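Long-range contacts in enoyl-CoA hydratase subunit II (Geobacillus kaustophilus, PDB 2EJ5), which probably catalyses the reversible addition of water to enoyl-CoA thioesters in phenylacetic acid breakdown, as a trimeric member of the crotonase family: residues 27-32 / 82-86; 86-90 / 111-116; 198-202 / 253-257. All blocks are in the same frame, centred on the assembly; numbering follows the deposited sequence.

Contact 1: 27-32 / 82-86; sequences FTEQMN and RYAPM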
loop_
_atom_site.group_PDB
_atom_site.type_symbol
_atom_site.label_atom_id
_atom_site.label_comp_id
_atom_site.label_asym_id
_atom_site.label_seq_id
_atom_site.Cartn_x
_atom_site.Cartn_y
_atom_site.Cartn_z
ATOM N N PHE A 27 24.296 0.924 -16.766
ATOM C CA PHE A 27 23.604 0.730 -18.024
ATOM C C PHE A 27 24.182 1.595 -19.146
ATOM O O PHE A 27 24.498 2.771 -18.937
ATOM C CB PHE A 27 22.137 1.107 -17.895
ATOM C CG PHE A 27 21.319 0.123 -17.118
ATOM C CD1 PHE A 27 21.008 -1.122 -17.654
ATOM C CD2 PHE A 27 20.816 0.467 -15.868
ATOM C CE1 PHE A 27 20.225 -2.042 -16.925
ATOM C CE2 PHE A 27 20.032 -0.444 -15.147
ATOM C CZ PHE A 27 19.736 -1.683 -15.692
ATOM N N THR A 28 24.272 1.003 -20.332
ATOM C CA THR A 28 24.471 1.767 -21.563
ATOM C C THR A 28 23.401 1.352 -22.542
ATOM O O THR A 28 22.676 0.370 -22.321
ATOM C CB THR A 28 25.804 1.450 -22.200
ATOM O OG1 THR A 28 25.802 0.065 -22.545
ATOM C CG2 THR A 28 26.959 1.752 -21.224
ATOM N N GLU A 29 23.330 2.067 -23.659
ATOM C CA GLU A 29 22.377 1.749 -24.728
ATOM C C GLU A 29 22.299 0.260 -25.099
ATOM O O GLU A 29 21.195 -0.295 -25.229
ATOM C CB GLU A 29 22.680 2.629 -25.956
ATOM C CG GLU A 29 21.793 2.397 -27.159
ATOM C CD GLU A 29 22.133 3.324 -28.320
ATOM O OE1 GLU A 29 23.339 3.683 -28.493
ATOM O OE2 GLU A 29 21.184 3.687 -29.060
ATOM N N GLN A 30 23.442 -0.402 -25.264
ATOM C CA GLN A 30 23.398 -1.816 -25.624
ATOM C C GLN A 30 23.101 -2.775 -24.446
ATOM O O GLN A 30 22.523 -3.821 -24.682
ATOM C CB GLN A 30 24.601 -2.283 -26.475
ATOM C CG GLN A 30 25.866 -2.648 -25.742
ATOM C CD GLN A 30 26.932 -3.206 -26.685
ATOM O OE1 GLN A 30 26.845 -4.361 -27.164
ATOM N NE2 GLN A 30 27.944 -2.389 -26.965
ATOM N N MET A 31 23.484 -2.420 -23.220
ATOM C CA MET A 31 23.054 -3.185 -22.034
ATOM C C MET A 31 21.545 -3.135 -21.946
ATOM O O MET A 31 20.924 -4.152 -21.739
ATOM C CB MET A 31 23.678 -2.703 -20.720
ATOM C CG MET A 31 23.310 -3.636 -19.499
ATOM S SD MET A 31 23.806 -3.147 -17.840
ATOM C CE MET A 31 22.913 -4.415 -17.032
ATOM N N ASN A 32 20.973 -1.942 -22.097
ATOM C CA ASN A 32 19.525 -1.801 -22.141
ATOM C C ASN A 32 18.916 -2.685 -23.199
ATOM O O ASN A 32 17.950 -3.377 -22.948
ATOM C CB ASN A 32 19.104 -0.335 -22.357
ATOM C CG ASN A 32 19.229 0.476 -21.120
ATOM O OD1 ASN A 32 18.696 0.105 -20.063
ATOM N ND2 ASN A 32 19.944 1.586 -21.209
ATOM N N ARG A 82 15.743 3.879 -24.561
ATOM C CA ARG A 82 16.535 2.810 -23.951
ATOM C C ARG A 82 15.797 2.050 -22.827
ATOM O O ARG A 82 15.703 0.798 -22.853
ATOM C CB ARG A 82 17.837 3.397 -23.403
ATOM C CG ARG A 82 18.869 3.813 -24.492
ATOM C CD ARG A 82 20.042 4.605 -23.879
ATOM N NE ARG A 82 20.593 3.896 -22.736
ATOM C CZ ARG A 82 21.424 4.394 -21.830
ATOM N NH1 ARG A 82 21.869 5.645 -21.895
ATOM N NH2 ARG A 82 21.807 3.633 -20.812
ATOM N N TYR A 83 15.310 2.797 -21.828
ATOM C CA TYR A 83 14.807 2.180 -20.580
ATOM C C TYR A 83 13.374 1.672 -20.688
ATOM O O TYR A 83 13.061 0.637 -20.142
ATOM C CB TYR A 83 14.942 3.152 -19.395
ATOM C CG TYR A 83 16.333 3.303 -18.865
ATOM C CD1 TYR A 83 16.771 2.559 -17.758
ATOM C CD2 TYR A 83 17.243 4.183 -19.475
ATOM C CE1 TYR A 83 18.082 2.677 -17.261
ATOM C CE2 TYR A 83 18.565 4.312 -18.981
ATOM C CZ TYR A 83 18.969 3.555 -17.881
ATOM O OH TYR A 83 20.243 3.726 -17.386
ATOM N N ALA A 84 12.500 2.410 -21.376
ATOM C CA ALA A 84 11.093 2.001 -21.545
ATOM C C ALA A 84 10.911 0.583 -22.134
ATOM O O ALA A 84 10.185 -0.221 -21.548
ATOM C CB ALA A 84 10.273 3.073 -22.332
ATOM N N PRO A 85 11.593 0.250 -23.255
ATOM C CA PRO A 85 11.481 -1.128 -23.773
ATOM C C PRO A 85 11.918 -2.239 -22.792
ATOM O O PRO A 85 11.297 -3.326 -22.770
ATOM C CB PRO A 85 12.410 -1.125 -24.994
ATOM C CG PRO A 85 12.465 0.289 -25.425
ATOM C CD PRO A 85 12.451 1.076 -24.132
ATOM N N MET A 86 12.973 -1.968 -22.025
ATOM C CA MET A 86 13.528 -2.886 -21.031
ATOM C C MET A 86 12.532 -3.072 -19.874
ATOM O O MET A 86 12.218 -4.196 -19.490
ATOM C CB MET A 86 14.866 -2.342 -20.513
ATOM C CG MET A 86 15.709 -3.346 -19.627
ATOM S SD MET A 86 17.189 -2.789 -18.788
ATOM C CE MET A 86 16.612 -1.522 -17.636
#
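Phe27 overlaps both the Tyr83 ring and the end of Met86. Tyr83 turns an edge toward the Phe27 face in an offset edge-to-face pair, with ring centroids 5.5 Å apart and planes at 75°. Its hydroxyl comes close to the base of the phenylalanine, with Tyr83 OH 3.3 Å from Phe27 CB. Met86 adds a Met-aromatic contact: its SD lies 3.6 Å from Phe27 CE1, oblique to the ring. The methionine runs out straight through CG and SD and then bends at chi3 (62°), which lays Met86 CE 3.7 Å from Phe27 CZ. Asn32 lies between these groups, its amide over the centre of the Tyr83 ring and against Met86, while its CB rests 3.6 Å from Arg82 O. Arg82 bends at chi3 and slides its flat guanidinium between two layers: Tyr83 CE2 lies over one face, toward its rim, and on the opposite face is the backbone N of Glu29, 3.2 Å above the plane. Phe27 CB sits at the guanidinium edge. Farther back along the chain, Arg82 CD packs 3.9 Å from Glu29 CB. Glu64 takes both polar ends, making a salt bridge with Arg82 NH2 and a hydrogen bond with Tyr83 OH. Replacing Arg82 by a leucine would probably cost Glu64 its salt bridge to this side chain, leaving the bond with the Tyr83 hydroxyl, and strip the flat group from the start of helix 29-44. The contact thus joins the N-terminal end of helix 29-44, where Thr28 is the N-cap, to the middle of helix 75-92; Phe27 also reaches Ala108 and Leu112 of helix 108-115, and its backbone is hydrogen-bonded to Gly63.

Contact 2: 86-90 / 111-116; sequences MMKAL and SLALAC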
loop_
_atom_site.group_PDB
_atom_site.type_symbol
_atom_site.label_atom_id
_atom_site.label_comp_id
_atom_site.label_asym_id
_atom_site.label_seq_id
_atom_site.Cartn_x
_atom_site.Cartn_y
_atom_site.Cartn_z
ATOM N N MET A 86 12.973 -1.968 -22.025
ATOM C CA MET A 86 13.528 -2.886 -21.031
ATOM C C MET A 86 12.532 -3.072 -19.874
ATOM O O MET A 86 12.218 -4.196 -19.490
ATOM C CB MET A 86 14.866 -2.342 -20.513
ATOM C CG MET A 86 15.709 -3.346 -19.627
ATOM S SD MET A 86 17.189 -2.789 -18.788
ATOM C CE MET A 86 16.612 -1.522 -17.636
ATOM N N MET A 87 12.049 -1.964 -19.320
ATOM C CA MET A 87 11.094 -2.037 -18.212
ATOM C C MET A 87 9.761 -2.596 -18.650
ATOM O O MET A 87 9.116 -3.300 -17.874
ATOM C CB MET A 87 10.973 -0.674 -17.469
ATOM C CG MET A 87 12.361 -0.122 -16.930
ATOM S SD MET A 87 13.392 -1.227 -15.919
ATOM C CE MET A 87 12.280 -1.507 -14.541
ATOM N N LYS A 88 9.345 -2.351 -19.896
ATOM C CA LYS A 88 8.101 -2.962 -20.397
ATOM C C LYS A 88 8.268 -4.456 -20.593
ATOM O O LYS A 88 7.352 -5.223 -20.288
ATOM C CB LYS A 88 7.626 -2.342 -21.718
ATOM C CG LYS A 88 7.272 -0.876 -21.587
ATOM C CD LYS A 88 6.702 -0.359 -22.875
ATOM C CE LYS A 88 6.018 0.940 -22.605
ATOM N NZ LYS A 88 5.842 1.720 -23.883
ATOM N N ALA A 89 9.433 -4.875 -21.119
ATOM C CA ALA A 89 9.704 -6.317 -21.240
ATOM C C ALA A 89 9.652 -6.977 -19.853
ATOM O O ALA A 89 9.043 -8.020 -19.685
ATOM C CB ALA A 89 11.078 -6.590 -21.901
ATOM N N LEU A 90 10.313 -6.382 -18.871
ATOM C CA LEU A 90 10.291 -6.961 -17.513
ATOM C C LEU A 90 8.876 -6.995 -16.992
ATOM O O LEU A 90 8.428 -7.989 -16.438
ATOM C CB LEU A 90 11.227 -6.194 -16.579
ATOM C CG LEU A 90 11.437 -6.643 -15.127
ATOM C CD1 LEU A 90 11.812 -8.153 -15.032
ATOM C CD2 LEU A 90 12.508 -5.745 -14.457
ATOM N N SER A 111 16.094 0.818 -9.304
ATOM C CA SER A 111 14.846 0.676 -10.070
ATOM C C SER A 111 14.620 -0.718 -10.608
ATOM O O SER A 111 13.501 -1.287 -10.481
ATOM C CB SER A 111 14.820 1.674 -11.236
ATOM O OG SER A 111 14.973 2.956 -10.682
ATOM N N LEU A 112 15.660 -1.253 -11.250
ATOM C CA LEU A 112 15.608 -2.610 -11.791
ATOM C C LEU A 112 15.282 -3.636 -10.677
ATOM O O LEU A 112 14.455 -4.523 -10.879
ATOM C CB LEU A 112 16.965 -2.985 -12.451
ATOM C CG LEU A 112 16.973 -4.362 -13.122
ATOM C CD1 LEU A 112 15.967 -4.460 -14.241
ATOM C CD2 LEU A 112 18.379 -4.677 -13.683
ATOM N N ALA A 113 15.950 -3.518 -9.532
ATOM C CA ALA A 113 15.710 -4.457 -8.427
ATOM C C ALA A 113 14.245 -4.395 -7.916
ATOM O O ALA A 113 13.612 -5.421 -7.662
ATOM C CB ALA A 113 16.706 -4.228 -7.294
ATOM N N LEU A 114 13.697 -3.178 -7.814
ATOM C CA LEU A 114 12.321 -2.995 -7.348
ATOM C C LEU A 114 11.307 -3.591 -8.320
ATOM O O LEU A 114 10.195 -3.972 -7.909
ATOM C CB LEU A 114 12.043 -1.492 -7.184
ATOM C CG LEU A 114 12.911 -0.673 -6.241
ATOM C CD1 LEU A 114 12.428 0.804 -6.211
ATOM C CD2 LEU A 114 12.904 -1.285 -4.811
ATOM N N ALA A 115 11.658 -3.643 -9.617
ATOM C CA ALA A 115 10.748 -4.187 -10.640
ATOM C C ALA A 115 10.692 -5.718 -10.673
ATOM O O ALA A 115 9.803 -6.312 -11.324
ATOM C CB ALA A 115 11.082 -3.633 -12.056
ATOM N N CYS A 116 11.649 -6.371 -10.004
ATOM C CA CYS A 116 11.661 -7.838 -9.955
ATOM C C CYS A 116 10.667 -8.360 -8.933
ATOM O O CYS A 116 10.203 -7.610 -8.103
ATOM C CB CYS A 116 13.072 -8.351 -9.654
ATOM S SG CYS A 116 14.216 -7.957 -11.052
#
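Leu90 reaches across to Leu112 and Ala115 within the crotonase fold, where helices 75-92 and 108-115 run side by side with strand 97-101 between them in sequence. The short segments are nearly parallel, crossing at -17°, but their axes stay 11.1 Å apart, so the helices meet through side chains. Leu90 and Leu112 meet at about a right angle, methyl to methyl, with Leu90 CD2 3.7 Å from Leu112 CD1. Each leucine holds CG anti to its own N (chi1 -177° in Leu90); this brings Leu90 CD2 up to Leu112 CD1 and Ala115 CB, while Leu112 CD2 turns to Phe27. More loosely, Leu90 CD2 lies 4.4 Å from Cys116 SG. Met87 comes in one turn earlier by another route: its CB does not point at the partner helix, and the chain folds at both chi2 and chi3 to bring the terminal methyl round. Met87 CE then hangs 4.2 Å from Ser111 O, and Met87 SD stays 4.5 Å from Leu112 CD1. No hydrogen bond crosses the interface, which is made of methyl groups and sulfur; the hydroxyl of Ser111 is instead hydrogen-bonded to the backbone O of Asp139. Around this core, Leu39 and Val97 also touch Leu90, Tyr145 of helix 142-150 touches Ala115, and Val97 and Ala99 lie against Cys116. Ala115 CB receives both Met87 CE and Leu90 CD2 at 3.5 Å, the Met87 pair closer than usual van der Waals contact.

Contact 3: 198-202 / 253-257; sequences AMPTK and LFQGN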
loop_
_atom_site.group_PDB
_atom_site.type_symbol
_atom_site.label_atom_id
_atom_site.label_comp_id
_atom_site.label_asym_id
_atom_site.label_seq_id
_atom_site.Cartn_x
_atom_site.Cartn_y
_atom_site.Cartn_z
ATOM N N ALA A 198 10.849 -25.086 -10.241
ATOM C CA ALA A 198 10.137 -26.345 -10.082
ATOM C C ALA A 198 8.639 -26.185 -9.835
ATOM O O ALA A 198 7.899 -27.168 -9.822
ATOM C CB ALA A 198 10.771 -27.175 -8.922
ATOM N N MET A 199 8.188 -24.944 -9.630
ATOM C CA MET A 199 6.788 -24.685 -9.302
ATOM C C MET A 199 5.956 -24.600 -10.584
ATOM O O MET A 199 6.535 -24.618 -11.694
ATOM C CB MET A 199 6.701 -23.356 -8.498
ATOM C CG MET A 199 7.489 -23.359 -7.204
ATOM S SD MET A 199 6.925 -22.039 -6.103
ATOM C CE MET A 199 5.373 -22.759 -5.520
ATOM N N PRO A 200 4.610 -24.542 -10.464
ATOM C CA PRO A 200 3.726 -24.441 -11.652
ATOM C C PRO A 200 3.862 -23.087 -12.341
ATOM O O PRO A 200 3.124 -22.143 -12.056
ATOM C CB PRO A 200 2.318 -24.580 -11.067
ATOM C CG PRO A 200 2.521 -25.230 -9.743
ATOM C CD PRO A 200 3.809 -24.612 -9.230
ATOM N N THR A 201 4.837 -23.007 -13.226
ATOM C CA THR A 201 5.206 -21.779 -13.892
ATOM C C THR A 201 4.023 -21.040 -14.565
ATOM O O THR A 201 3.980 -19.804 -14.548
ATOM C CB THR A 201 6.286 -22.132 -14.940
ATOM O OG1 THR A 201 7.217 -23.029 -14.316
ATOM C CG2 THR A 201 6.995 -20.884 -15.409
ATOM N N LYS A 202 3.077 -21.780 -15.142
ATOM C CA LYS A 202 1.926 -21.127 -15.822
ATOM C C LYS A 202 1.007 -20.442 -14.811
ATOM O O LYS A 202 0.452 -19.388 -15.084
ATOM C CB LYS A 202 1.088 -22.113 -16.635
ATOM C CG LYS A 202 1.776 -22.625 -17.947
ATOM C CD LYS A 202 2.033 -21.519 -18.991
ATOM C CE LYS A 202 2.402 -22.094 -20.370
ATOM N NZ LYS A 202 2.912 -23.459 -20.275
ATOM N N LEU A 253 4.979 -33.447 -9.122
ATOM C CA LEU A 253 6.044 -33.055 -10.032
ATOM C C LEU A 253 5.519 -32.170 -11.175
ATOM O O LEU A 253 4.825 -32.639 -12.087
ATOM C CB LEU A 253 6.825 -34.277 -10.551
ATOM C CG LEU A 253 8.004 -34.141 -11.513
ATOM C CD1 LEU A 253 9.123 -33.208 -11.008
ATOM C CD2 LEU A 253 8.570 -35.552 -11.719
ATOM N N PHE A 254 5.901 -30.897 -11.130
ATOM C CA PHE A 254 5.356 -29.891 -12.054
ATOM C C PHE A 254 6.274 -29.640 -13.249
ATOM O O PHE A 254 7.508 -29.693 -13.131
ATOM C CB PHE A 254 5.110 -28.561 -11.307
ATOM C CG PHE A 254 4.076 -28.645 -10.203
ATOM C CD1 PHE A 254 2.800 -29.093 -10.459
ATOM C CD2 PHE A 254 4.393 -28.237 -8.900
ATOM C CE1 PHE A 254 1.853 -29.163 -9.449
ATOM C CE2 PHE A 254 3.442 -28.304 -7.886
ATOM C CZ PHE A 254 2.175 -28.747 -8.159
ATOM N N GLN A 255 5.669 -29.338 -14.391
ATOM C CA GLN A 255 6.426 -29.092 -15.590
ATOM C C GLN A 255 6.354 -27.658 -16.097
ATOM O O GLN A 255 7.191 -27.272 -16.893
ATOM C CB GLN A 255 6.036 -30.085 -16.714
ATOM C CG GLN A 255 6.436 -31.506 -16.360
ATOM C CD GLN A 255 6.067 -32.541 -17.428
ATOM O OE1 GLN A 255 5.253 -32.278 -18.338
ATOM N NE2 GLN A 255 6.655 -33.740 -17.303
ATOM N N GLY A 256 5.407 -26.860 -15.599
ATOM C CA GLY A 256 5.251 -25.486 -16.091
ATOM C C GLY A 256 4.280 -25.319 -17.253
ATOM O O GLY A 256 4.261 -24.275 -17.912
ATOM N N ASN A 257 3.471 -26.338 -17.517
ATOM C CA ASN A 257 2.393 -26.230 -18.513
ATOM C C ASN A 257 1.228 -27.058 -18.079
ATOM O O ASN A 257 0.255 -27.205 -18.850
ATOM C CB ASN A 257 2.859 -26.732 -19.881
ATOM C CG ASN A 257 3.547 -28.064 -19.793
ATOM O OD1 ASN A 257 3.015 -29.025 -19.190
ATOM N ND2 ASN A 257 4.756 -28.139 -20.365
ATOM O OXT ASN A 257 1.281 -27.596 -16.966
HETATM O O HOH W 1 8.023 -29.804 -9.449
#
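The segments 198-202 and 253-257 run in roughly the same direction, 27° apart end to end, and come closest where Thr201 CA and Gly256 CA are 4.3 Å apart. Gly256 has a positive phi (91°), and a side chain there would clash with Thr201 OG1. Pro200, centre of an inverse gamma turn and N-cap of helix 201-216, sets its CG squarely over the Phe254 ring, 3.6 Å from the centroid, in a CH-pi contact. At the edge of that ring, in its plane, lies Ala198 O, 3.5 Å from Phe254 CB; a water receives the N-H of Phe254 and donates to the same Ala198 O. Lys202 curls at chi2 and chi4 to give NZ a 2.8 Å hydrogen bond to Gly256 O, in the carbonyl plane on a lone pair. Arg49 ties the two segments, bonding Met199 O, Thr201 OG1 and, weakly, Phe254 O. Met199, Pro200 and Phe254 also pack on Ile132, Gly135 and His133 of the third subunit. With Asp238 taking Gln255 N and Gly256 N besides, polar groups hold the C-terminal tail mostly by its backbone, and the Phe254 ring adds the apolar part.

Contacts 1 and 2 form one continuous piece of packing: they share Met86 on helix 75-92, their centres are 11 Å apart, and Phe27 CZ meets Leu112 CD2 at 3.9 Å. Helix 75-92 therefore presents one part to the start of helix 29-44 and the next to helix 108-115. In crotonase relatives an oxyanion-hole N-H lies at the N-terminal end of the helix corresponding to 108-115, so contact 1, whose Phe27 touches Ala108 there, probably lies near the active site; contact 2 packs further along the same helix. Contact 3 stands apart at the C-terminal tail, its centre 31 Å from that of contact 1 and 23 Å from that of contact 2, and it borders the third subunit of the trimer.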